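Local coordinates for protein polycyclic ketone monooxygenase (Myceliophthora thermophila, PDB 5MQ6) that breaks C-C bonds in ketones, polycyclic ones above all, by inserting a single oxygen atom beside the carbonyl, using FAD and NADPH to give esters or lactones, at residues F362-G367 and F590-G595; P141-T146 and G327-R332; K287-A292 and F437-V442; W579-M584 and R620-N625. All blocks are in the same frame, centred on the assembly; numbering follows the deposited sequence.

Interaction 1. Residues F362-G367 and F590-G595; sequences FSAVIG and FASVTG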
# COMPACT_ATOMS: atom_id res chain seq x y z
N PHE A 362 -4.03 -0.90 -17.37
CA PHE A 362 -3.44 -1.18 -16.00
C PHE A 362 -2.83 -2.58 -15.84
O PHE A 362 -1.91 -2.82 -15.02
CB PHE A 362 -4.42 -0.86 -14.87
CG PHE A 362 -3.77 -0.52 -13.56
CD1 PHE A 362 -3.09 0.69 -13.39
CD2 PHE A 362 -3.87 -1.40 -12.46
CE1 PHE A 362 -2.48 1.01 -12.16
CE2 PHE A 362 -3.25 -1.11 -11.26
CZ PHE A 362 -2.57 0.12 -11.10
N SER A 363 -3.30 -3.50 -16.64
CA SER A 363 -2.78 -4.87 -16.69
C SER A 363 -1.27 -4.92 -17.01
O SER A 363 -0.56 -5.91 -16.71
CB SER A 363 -3.55 -5.59 -17.82
OG SER A 363 -3.28 -4.94 -19.07
N ALA A 364 -0.75 -3.84 -17.59
CA ALA A 364 0.69 -3.71 -17.82
C ALA A 364 1.44 -3.98 -16.55
O ALA A 364 2.51 -4.48 -16.57
CB ALA A 364 1.05 -2.28 -18.34
N VAL A 365 0.92 -3.54 -15.43
CA VAL A 365 1.64 -3.68 -14.18
C VAL A 365 1.09 -4.75 -13.29
O VAL A 365 1.77 -5.10 -12.36
CB VAL A 365 1.82 -2.43 -13.34
CG1 VAL A 365 2.90 -1.54 -13.99
CG2 VAL A 365 0.49 -1.71 -13.10
N ILE A 366 -0.13 -5.21 -13.54
CA ILE A 366 -0.79 -6.25 -12.74
C ILE A 366 -0.67 -7.67 -13.31
O ILE A 366 -0.50 -8.62 -12.55
CB ILE A 366 -2.30 -5.87 -12.59
CG1 ILE A 366 -2.41 -4.63 -11.77
CG2 ILE A 366 -3.07 -6.99 -12.02
CD1 ILE A 366 -1.55 -4.63 -10.55
N GLY A 367 -0.68 -7.80 -14.64
CA GLY A 367 -0.74 -9.12 -15.26
C GLY A 367 -2.05 -9.21 -16.02
O GLY A 367 -2.96 -8.44 -15.79
N PHE A 590 7.00 -7.50 -17.35
CA PHE A 590 7.28 -6.26 -16.63
C PHE A 590 8.29 -5.31 -17.26
O PHE A 590 8.59 -4.23 -16.72
CB PHE A 590 7.47 -6.54 -15.16
CG PHE A 590 6.30 -7.33 -14.56
CD1 PHE A 590 5.14 -6.68 -14.14
CD2 PHE A 590 6.33 -8.70 -14.48
CE1 PHE A 590 4.03 -7.39 -13.67
CE2 PHE A 590 5.25 -9.43 -13.95
CZ PHE A 590 4.08 -8.76 -13.52
N ALA A 591 8.73 -5.65 -18.47
CA ALA A 591 9.35 -4.63 -19.36
C ALA A 591 8.44 -3.43 -19.57
O ALA A 591 8.92 -2.33 -19.86
CB ALA A 591 9.67 -5.24 -20.70
N SER A 592 7.13 -3.66 -19.43
CA SER A 592 6.17 -2.57 -19.35
C SER A 592 6.60 -1.40 -18.48
O SER A 592 6.22 -0.29 -18.71
CB SER A 592 4.83 -3.07 -18.85
OG SER A 592 4.92 -3.44 -17.48
N VAL A 593 7.42 -1.63 -17.48
CA VAL A 593 7.76 -0.61 -16.53
C VAL A 593 8.98 0.23 -16.99
O VAL A 593 9.20 1.30 -16.49
CB VAL A 593 7.87 -1.32 -15.18
CG1 VAL A 593 9.05 -0.92 -14.35
CG2 VAL A 593 6.54 -1.17 -14.46
N THR A 594 9.71 -0.22 -18.00
CA THR A 594 10.86 0.49 -18.53
C THR A 594 10.66 1.91 -18.86
O THR A 594 11.48 2.73 -18.52
CB THR A 594 11.25 -0.13 -19.86
OG1 THR A 594 11.48 -1.51 -19.60
CG2 THR A 594 12.50 0.52 -20.42
N GLY A 595 9.58 2.19 -19.57
CA GLY A 595 9.35 3.53 -20.05
C GLY A 595 8.72 4.44 -19.03
O GLY A 595 8.49 5.59 -19.33

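Interaction 2. Residues P141-T146 and G327-R332; sequences PLLEET and GWQRER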
# COMPACT_ATOMS: atom_id res chain seq x y z
N PRO A 141 -13.28 -5.32 4.18
CA PRO A 141 -13.32 -6.74 4.43
C PRO A 141 -14.50 -7.24 5.21
O PRO A 141 -15.04 -6.54 6.06
CB PRO A 141 -12.12 -7.02 5.31
CG PRO A 141 -11.45 -5.73 5.56
CD PRO A 141 -12.12 -4.64 4.76
N LEU A 142 -14.85 -8.49 4.95
CA LEU A 142 -15.78 -9.23 5.82
C LEU A 142 -17.14 -8.57 5.91
O LEU A 142 -17.80 -8.62 6.96
CB LEU A 142 -15.17 -9.46 7.20
CG LEU A 142 -13.85 -10.26 7.25
CD1 LEU A 142 -13.12 -10.00 8.59
CD2 LEU A 142 -14.12 -11.73 7.01
N LEU A 143 -17.58 -8.00 4.79
CA LEU A 143 -18.90 -7.36 4.75
C LEU A 143 -20.00 -8.37 5.02
O LEU A 143 -20.86 -8.17 5.87
CB LEU A 143 -19.11 -6.59 3.41
CG LEU A 143 -18.33 -5.28 3.39
CD1 LEU A 143 -18.63 -4.43 2.16
CD2 LEU A 143 -18.46 -4.40 4.63
N GLU A 144 -19.95 -9.49 4.33
CA GLU A 144 -21.00 -10.45 4.50
C GLU A 144 -20.99 -10.99 5.94
O GLU A 144 -22.05 -11.21 6.49
CB GLU A 144 -20.87 -11.59 3.56
CG GLU A 144 -22.05 -12.58 3.70
CD GLU A 144 -22.03 -13.67 2.64
OE1 GLU A 144 -21.12 -13.71 1.75
OE2 GLU A 144 -22.92 -14.52 2.71
N GLU A 145 -19.81 -11.16 6.54
CA GLU A 145 -19.69 -11.78 7.86
C GLU A 145 -20.00 -10.85 9.00
O GLU A 145 -20.42 -11.29 10.08
CB GLU A 145 -18.30 -12.36 8.07
CG GLU A 145 -17.96 -13.44 7.10
CD GLU A 145 -17.40 -12.99 5.73
OE1 GLU A 145 -17.52 -11.84 5.16
OE2 GLU A 145 -16.86 -13.90 5.14
N THR A 146 -19.85 -9.56 8.80
CA THR A 146 -20.21 -8.62 9.80
C THR A 146 -21.66 -8.14 9.64
O THR A 146 -22.21 -7.51 10.54
CB THR A 146 -19.32 -7.42 9.72
OG1 THR A 146 -19.29 -6.94 8.38
CG2 THR A 146 -17.88 -7.76 10.17
N GLY A 327 -21.24 -15.42 -0.41
CA GLY A 327 -19.92 -15.37 -1.09
C GLY A 327 -19.91 -14.25 -2.10
O GLY A 327 -19.07 -14.20 -2.98
N TRP A 328 -20.82 -13.28 -1.96
CA TRP A 328 -20.91 -12.25 -2.98
C TRP A 328 -19.68 -11.37 -3.11
O TRP A 328 -19.34 -10.93 -4.19
CB TRP A 328 -22.14 -11.40 -2.75
CG TRP A 328 -22.12 -10.60 -1.47
CD1 TRP A 328 -22.73 -10.94 -0.29
CD2 TRP A 328 -21.56 -9.30 -1.29
NE1 TRP A 328 -22.53 -9.94 0.63
CE2 TRP A 328 -21.82 -8.92 0.04
CE3 TRP A 328 -20.85 -8.43 -2.12
CZ2 TRP A 328 -21.35 -7.74 0.59
CZ3 TRP A 328 -20.40 -7.17 -1.56
CH2 TRP A 328 -20.65 -6.88 -0.22
N GLN A 329 -19.01 -11.10 -2.00
CA GLN A 329 -17.94 -10.13 -2.05
C GLN A 329 -16.70 -10.62 -2.84
O GLN A 329 -16.10 -9.86 -3.64
CB GLN A 329 -17.60 -9.64 -0.64
CG GLN A 329 -16.59 -8.52 -0.62
CD GLN A 329 -16.44 -7.88 0.76
OE1 GLN A 329 -16.51 -8.55 1.81
NE2 GLN A 329 -16.22 -6.59 0.76
N ARG A 330 -16.33 -11.90 -2.66
CA ARG A 330 -15.26 -12.42 -3.45
C ARG A 330 -15.58 -12.40 -4.97
O ARG A 330 -14.78 -12.07 -5.81
CB ARG A 330 -14.85 -13.79 -2.86
CG ARG A 330 -13.95 -14.61 -3.69
CD ARG A 330 -12.49 -14.24 -3.52
NE ARG A 330 -11.83 -14.59 -2.24
CZ ARG A 330 -11.24 -15.75 -1.95
NH1 ARG A 330 -11.33 -16.80 -2.77
NH2 ARG A 330 -10.56 -15.88 -0.80
N GLU A 331 -16.81 -12.69 -5.32
CA GLU A 331 -17.20 -12.65 -6.70
C GLU A 331 -17.11 -11.19 -7.23
O GLU A 331 -16.58 -10.93 -8.29
CB GLU A 331 -18.61 -13.30 -6.85
CG GLU A 331 -19.34 -12.84 -8.07
CD GLU A 331 -20.70 -13.41 -8.18
OE1 GLU A 331 -21.69 -12.68 -7.90
OE2 GLU A 331 -20.74 -14.61 -8.50
N ARG A 332 -17.54 -10.22 -6.44
CA ARG A 332 -17.46 -8.86 -6.84
C ARG A 332 -16.02 -8.34 -7.06
O ARG A 332 -15.76 -7.55 -7.97
CB ARG A 332 -18.21 -8.01 -5.82
CG ARG A 332 -18.55 -6.62 -6.30
CD ARG A 332 -19.40 -5.94 -5.23
NE ARG A 332 -19.79 -4.63 -5.71
CZ ARG A 332 -20.81 -4.36 -6.50
NH1 ARG A 332 -20.98 -3.11 -6.84
NH2 ARG A 332 -21.65 -5.27 -6.96
O HOH W 1 -17.95 -10.70 2.71
O HOH W 2 -19.16 -12.21 0.77

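Interaction 3. Residues K287-A292 and F437-V442; sequences KLAKYA and FNLPNV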
# COMPACT_ATOMS: atom_id res chain seq x y z
N LYS A 287 -10.19 20.61 0.24
CA LYS A 287 -10.63 20.83 1.58
C LYS A 287 -9.81 21.96 2.07
O LYS A 287 -10.32 22.74 2.81
CB LYS A 287 -10.36 19.62 2.48
CG LYS A 287 -11.06 18.40 2.02
CD LYS A 287 -12.56 18.51 2.02
CE LYS A 287 -13.11 17.23 1.47
NZ LYS A 287 -14.56 17.31 1.31
N LEU A 288 -8.54 22.02 1.68
CA LEU A 288 -7.68 23.14 2.00
C LEU A 288 -8.13 24.44 1.35
O LEU A 288 -8.09 25.49 2.02
CB LEU A 288 -6.24 22.87 1.69
CG LEU A 288 -5.54 21.76 2.54
CD1 LEU A 288 -4.15 21.55 2.05
CD2 LEU A 288 -5.47 22.08 4.05
N ALA A 289 -8.52 24.37 0.06
CA ALA A 289 -8.98 25.53 -0.73
C ALA A 289 -10.18 26.17 -0.12
O ALA A 289 -10.32 27.36 -0.17
CB ALA A 289 -9.30 25.13 -2.16
N LYS A 290 -11.05 25.41 0.50
CA LYS A 290 -12.19 26.01 1.06
C LYS A 290 -11.96 26.90 2.26
O LYS A 290 -12.85 27.68 2.63
CB LYS A 290 -13.17 24.97 1.43
CG LYS A 290 -14.44 25.58 1.93
CD LYS A 290 -15.54 24.57 2.02
CE LYS A 290 -16.78 25.40 2.19
NZ LYS A 290 -17.81 24.52 2.72
N TYR A 291 -10.80 26.78 2.88
CA TYR A 291 -10.54 27.50 4.14
C TYR A 291 -9.39 28.40 4.12
O TYR A 291 -9.43 29.41 4.78
CB TYR A 291 -10.40 26.50 5.32
CG TYR A 291 -11.77 26.03 5.66
CD1 TYR A 291 -12.32 24.90 5.05
CD2 TYR A 291 -12.56 26.75 6.52
CE1 TYR A 291 -13.60 24.50 5.31
CE2 TYR A 291 -13.84 26.35 6.77
CZ TYR A 291 -14.37 25.24 6.16
OH TYR A 291 -15.69 24.90 6.44
N ALA A 292 -8.34 28.04 3.41
CA ALA A 292 -7.13 28.81 3.44
C ALA A 292 -7.36 30.11 2.74
O ALA A 292 -8.23 30.18 1.86
CB ALA A 292 -6.00 28.10 2.75
N PHE A 437 -8.57 24.19 -8.99
CA PHE A 437 -7.66 25.14 -9.61
C PHE A 437 -8.40 26.25 -10.41
O PHE A 437 -7.76 27.14 -10.94
CB PHE A 437 -6.65 24.47 -10.48
CG PHE A 437 -5.77 23.54 -9.75
CD1 PHE A 437 -6.18 22.27 -9.48
CD2 PHE A 437 -4.53 23.95 -9.31
CE1 PHE A 437 -5.40 21.39 -8.75
CE2 PHE A 437 -3.71 23.09 -8.60
CZ PHE A 437 -4.17 21.81 -8.29
N ASN A 438 -9.74 26.22 -10.49
CA ASN A 438 -10.45 27.37 -11.05
C ASN A 438 -10.72 28.42 -10.03
O ASN A 438 -11.27 29.42 -10.39
CB ASN A 438 -11.71 26.94 -11.73
CG ASN A 438 -11.42 26.10 -12.92
OD1 ASN A 438 -10.38 26.26 -13.53
ND2 ASN A 438 -12.33 25.19 -13.25
N LEU A 439 -10.33 28.20 -8.76
CA LEU A 439 -10.58 29.15 -7.71
C LEU A 439 -9.44 30.15 -7.63
O LEU A 439 -8.26 29.83 -7.86
CB LEU A 439 -10.72 28.43 -6.35
CG LEU A 439 -11.89 27.48 -6.21
CD1 LEU A 439 -11.73 26.57 -4.97
CD2 LEU A 439 -13.18 28.27 -6.11
N PRO A 440 -9.76 31.39 -7.30
CA PRO A 440 -8.77 32.50 -7.34
C PRO A 440 -7.69 32.41 -6.31
O PRO A 440 -6.55 32.89 -6.53
CB PRO A 440 -9.57 33.70 -6.95
CG PRO A 440 -10.96 33.31 -7.11
CD PRO A 440 -11.06 31.85 -6.83
N ASN A 441 -8.06 31.85 -5.17
CA ASN A 441 -7.08 31.65 -4.08
C ASN A 441 -6.15 30.43 -4.24
O ASN A 441 -5.31 30.20 -3.37
CB ASN A 441 -7.77 31.60 -2.70
CG ASN A 441 -8.68 30.40 -2.52
OD1 ASN A 441 -9.45 30.04 -3.40
ND2 ASN A 441 -8.64 29.81 -1.32
N VAL A 442 -6.27 29.68 -5.34
CA VAL A 442 -5.45 28.48 -5.55
C VAL A 442 -4.44 28.65 -6.67
O VAL A 442 -4.81 29.04 -7.81
CB VAL A 442 -6.37 27.27 -5.84
CG1 VAL A 442 -5.58 25.97 -6.24
CG2 VAL A 442 -7.39 27.08 -4.70

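Interaction 4. Residues W579-M584 and R620-N625; sequences WSFEIM and RARSGN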
# COMPACT_ATOMS: atom_id res chain seq x y z
N TRP A 579 10.08 -22.07 -7.49
CA TRP A 579 9.04 -21.06 -7.57
C TRP A 579 9.71 -19.79 -8.13
O TRP A 579 9.17 -19.11 -9.03
CB TRP A 579 8.41 -20.86 -6.15
CG TRP A 579 7.37 -19.78 -6.20
CD1 TRP A 579 7.47 -18.56 -5.74
CD2 TRP A 579 6.11 -19.89 -6.85
NE1 TRP A 579 6.31 -17.85 -6.04
CE2 TRP A 579 5.47 -18.66 -6.75
CE3 TRP A 579 5.47 -20.93 -7.51
CZ2 TRP A 579 4.25 -18.42 -7.27
CZ3 TRP A 579 4.23 -20.69 -8.06
CH2 TRP A 579 3.62 -19.47 -7.90
N SER A 580 10.96 -19.54 -7.66
CA SER A 580 11.75 -18.39 -8.08
C SER A 580 12.09 -18.44 -9.58
O SER A 580 12.01 -17.38 -10.24
CB SER A 580 12.97 -18.12 -7.17
OG SER A 580 12.66 -18.19 -5.81
N PHE A 581 12.40 -19.63 -10.12
CA PHE A 581 12.57 -19.80 -11.57
C PHE A 581 11.23 -19.62 -12.27
O PHE A 581 11.16 -19.09 -13.37
CB PHE A 581 13.31 -21.10 -11.94
CG PHE A 581 14.79 -20.98 -11.80
CD1 PHE A 581 15.37 -20.96 -10.55
CD2 PHE A 581 15.60 -20.72 -12.92
CE1 PHE A 581 16.73 -20.75 -10.38
CE2 PHE A 581 16.98 -20.52 -12.78
CZ PHE A 581 17.56 -20.52 -11.50
N GLU A 582 10.12 -20.03 -11.65
CA GLU A 582 8.80 -19.69 -12.22
C GLU A 582 8.66 -18.16 -12.36
O GLU A 582 8.27 -17.68 -13.43
CB GLU A 582 7.63 -20.31 -11.47
CG GLU A 582 6.25 -19.96 -11.89
CD GLU A 582 5.89 -20.50 -13.29
OE1 GLU A 582 6.62 -21.35 -13.84
OE2 GLU A 582 4.82 -20.07 -13.83
N ILE A 583 9.01 -17.42 -11.31
CA ILE A 583 8.83 -15.99 -11.34
C ILE A 583 9.71 -15.38 -12.51
O ILE A 583 9.21 -14.50 -13.26
CB ILE A 583 9.19 -15.36 -9.98
CG1 ILE A 583 8.18 -15.85 -8.87
CG2 ILE A 583 9.37 -13.82 -10.13
CD1 ILE A 583 6.70 -15.45 -9.07
N MET A 584 10.93 -15.87 -12.67
CA MET A 584 11.85 -15.40 -13.72
C MET A 584 11.23 -15.56 -15.10
O MET A 584 11.32 -14.65 -15.94
CB MET A 584 13.13 -16.18 -13.71
CG MET A 584 14.04 -15.88 -12.55
SD MET A 584 15.50 -16.98 -12.66
CE MET A 584 16.13 -16.94 -11.03
N ARG A 620 17.55 -9.96 -10.30
CA ARG A 620 16.55 -8.89 -10.16
C ARG A 620 15.17 -9.35 -10.56
O ARG A 620 14.21 -9.09 -9.90
CB ARG A 620 16.96 -7.69 -10.97
CG ARG A 620 18.21 -7.07 -10.37
CD ARG A 620 18.10 -5.57 -10.14
NE ARG A 620 18.21 -4.91 -11.41
CZ ARG A 620 19.36 -4.73 -12.06
NH1 ARG A 620 20.53 -5.18 -11.55
NH2 ARG A 620 19.35 -4.10 -13.23
N ALA A 621 15.09 -10.12 -11.61
CA ALA A 621 13.85 -10.63 -12.04
C ALA A 621 13.19 -11.51 -10.98
O ALA A 621 11.98 -11.63 -10.94
CB ALA A 621 14.11 -11.46 -13.26
N ARG A 622 13.99 -12.14 -10.12
CA ARG A 622 13.41 -13.03 -9.14
C ARG A 622 12.46 -12.29 -8.21
O ARG A 622 11.64 -12.95 -7.55
CB ARG A 622 14.50 -13.58 -8.20
CG ARG A 622 15.37 -14.54 -8.81
CD ARG A 622 16.50 -14.90 -7.84
NE ARG A 622 16.00 -15.80 -6.78
CZ ARG A 622 16.34 -17.07 -6.58
NH1 ARG A 622 17.21 -17.71 -7.36
NH2 ARG A 622 15.76 -17.73 -5.60
N SER A 623 12.59 -10.96 -8.08
CA SER A 623 11.77 -10.29 -7.10
C SER A 623 10.43 -9.83 -7.60
O SER A 623 9.65 -9.31 -6.80
CB SER A 623 12.54 -9.13 -6.42
OG SER A 623 12.59 -8.07 -7.36
N GLY A 624 10.10 -10.09 -8.86
CA GLY A 624 8.81 -9.67 -9.43
C GLY A 624 7.75 -10.68 -9.20
O GLY A 624 7.85 -11.50 -8.30
N ASN A 625 6.72 -10.60 -10.02
CA ASN A 625 5.49 -11.29 -9.85
C ASN A 625 5.16 -12.19 -11.02
O ASN A 625 5.74 -12.12 -12.08
CB ASN A 625 4.39 -10.25 -9.70
CG ASN A 625 4.21 -9.75 -8.28
OD1 ASN A 625 4.67 -10.32 -7.35
ND2 ASN A 625 3.40 -8.71 -8.13
O HOH W 3 8.28 -11.94 -13.14

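Interaction 1. Residues F362-G367 and F590-G595
S592 reaches across to the backbone of A364: its OG donates a hydrogen bond to A364 O, 2.8 Å long, from above the carbonyl plane, 46° out of it. Chi1 of 69° sets OG between the backbone N and the carbonyl carbon of its own residue. S592 CB packs against A364 CB at 3.9 Å. F590 comes in beside this bond. Its ring turns its edge to the helix, with CE1 3.5 Å from V365 O and the carbonyl close to the ring plane, so the polarised C-H rim rather than the pi face meets the oxygen. Apart from the ring, V365 and V593 cross at about a right angle and touch through V365 CG1 and V593 CG2, 3.7 Å apart. The other methyl of V365, CG2, rests over the centre of the F362 ring, 4.0 Å above it. V365 lies about 9 Å, side chain to side chain, from the NADPH-binding residues K425 and Y600. The contact seats short helix 363-366 against the 3-10 turn of 591-593, in the loop between helices 573-585 and 616-621. Helix 378-406 packs on both partners, its L388 touching A364 and S592, while W423 touches A364 and bonds to S592 O.

Interaction 2. Residues P141-T146 and G327-R332
L143 and Q329 form the close-packed half of this contact, their side chains crossing at about a right angle. L143 CD1 lies 3.5 Å from Q329 NE2, and L143 N donates to Q329 OE1 over 3.2 Å, tilted 23° from the amide carbonyl plane. Both oxygen and nitrogen of the amide are used, since NE2 bonds to the carbonyls of M140 and Y137, which fixes the flip of the group. W328 crosses L143 obliquely, with CZ2 3.8 Å from L143 CB. Toward the more open side the packing gives way to water and charge. The extended chain of E144 slides past W328 in the opposite direction, and OE1 takes the G327 N-H on its syn lone pair at 2.8 Å. One water joins E144 OE1 to Q329 N; another links E144 N, E145 OE1 and Q329 OE1. An alanine at E144 would probably leave the G327 amide without its acceptor and the first of these waters with one protein partner fewer. The contact docks helix 143-146 on the start of helix 328-340; helices 157-170 and 88-99 pack against L142, and the FAD-binding Y139 lies a few residues earlier in the chain.

Interaction 3. Residues K287-A292 and F437-V442
A289 CB packs against two side chains of the facing loop, meeting V442 CG2 at 3.7 Å and L439 CD1 at 4.0 Å. L439 is on the exposed side, whereas V442 is buried. V442 presents CG2 because that methyl stands anti to its carbonyl carbon, beside the backbone N. The polar half of the contact belongs to N441. Its ND2 donates to A289 O over 3.2 Å in a nearly straight bond, 165° at the hydrogen, lying in the carbonyl plane on a lone pair; the oxygen in turn sits within 2° of the asparagine's amide plane. From the same nitrogen a second, weak bond goes to A292 O, more bent at 129°. One amide group therefore bridges two carbonyls three residues apart, A289 O and A292 O, where the chain leaves helix 279-289. This is a Rossmann-type NADPH-binding domain: helix 279-289 follows strand 271-275 and leads through residues 290-293 into strand 294-299, which lies in the parallel sheet next to strand 442-446. The type I turn from L439 to V442 opens that last, outermost strand, and the backbone of N441 is hydrogen-bonded to L295 of the neighbouring one. L295 also touches A289 from the sheet side, and T436 of helix 433-436 packs on both A289 and V442.

Interaction 4. Residues W579-M584 and R620-N625
The guanidinium of R622 has S580 CB over one face, 3.1 Å above its plane and offset toward the rim. S580 OG stands near NH2 as well, 3.1 Å away, though the hydroxyl has its stronger partner in E576 O. The F581 ring receives M584 CE on one face, 3.8 Å above its centre, a Met-aromatic contact within the same helix, with R622 NH1 coming obliquely to the ring. That methyl serves two partners, because M584 and R622 lie side by side pointing the same way and CE also meets R622 CG at 3.4 Å. The arginine bends at chi3 (75°), which turns NE away from the line of the extended methionine; NE donates to A513 O, and NH1 makes a salt bridge with E577. A methionine in place of R622 would probably leave E577 without this ion-pair mate and A513 O without this donor. Further along, I583 CG2 sits among carbonyl oxygens, 3.3 Å from G624 O and 3.5 Å from A621 O. A water completes this side by donating to I583 O and N625 O. The contact packs helix 573-585 against helix 616-621 and the type I turn from A621 to G624, with the loop around Q534 and S535 bonded to R622 O, the G624 backbone and N625 OD1.

The four contacts share one chain carrying both nucleotides. Interactions 1 and 4 are neighbours, their centres 15 Å apart, and they touch where F590 CE2 meets N625 O at 3.3 Å. Their segments alternate along the chain, and both draw on its C-terminal part, residues 579-625. Interaction 2 lies near FAD, the P141 side chain about 8 Å from it; it is 29 Å from interaction 1 between centres and closes before interaction 1 opens. Interaction 3, at the edge of the parallel NADPH-binding sheet, is 47 Å from interaction 4 centre to centre, across the chain's middle; it crosses 1 and 2 and closes before 4 opens. Three of the four join segments more than 140 residues apart.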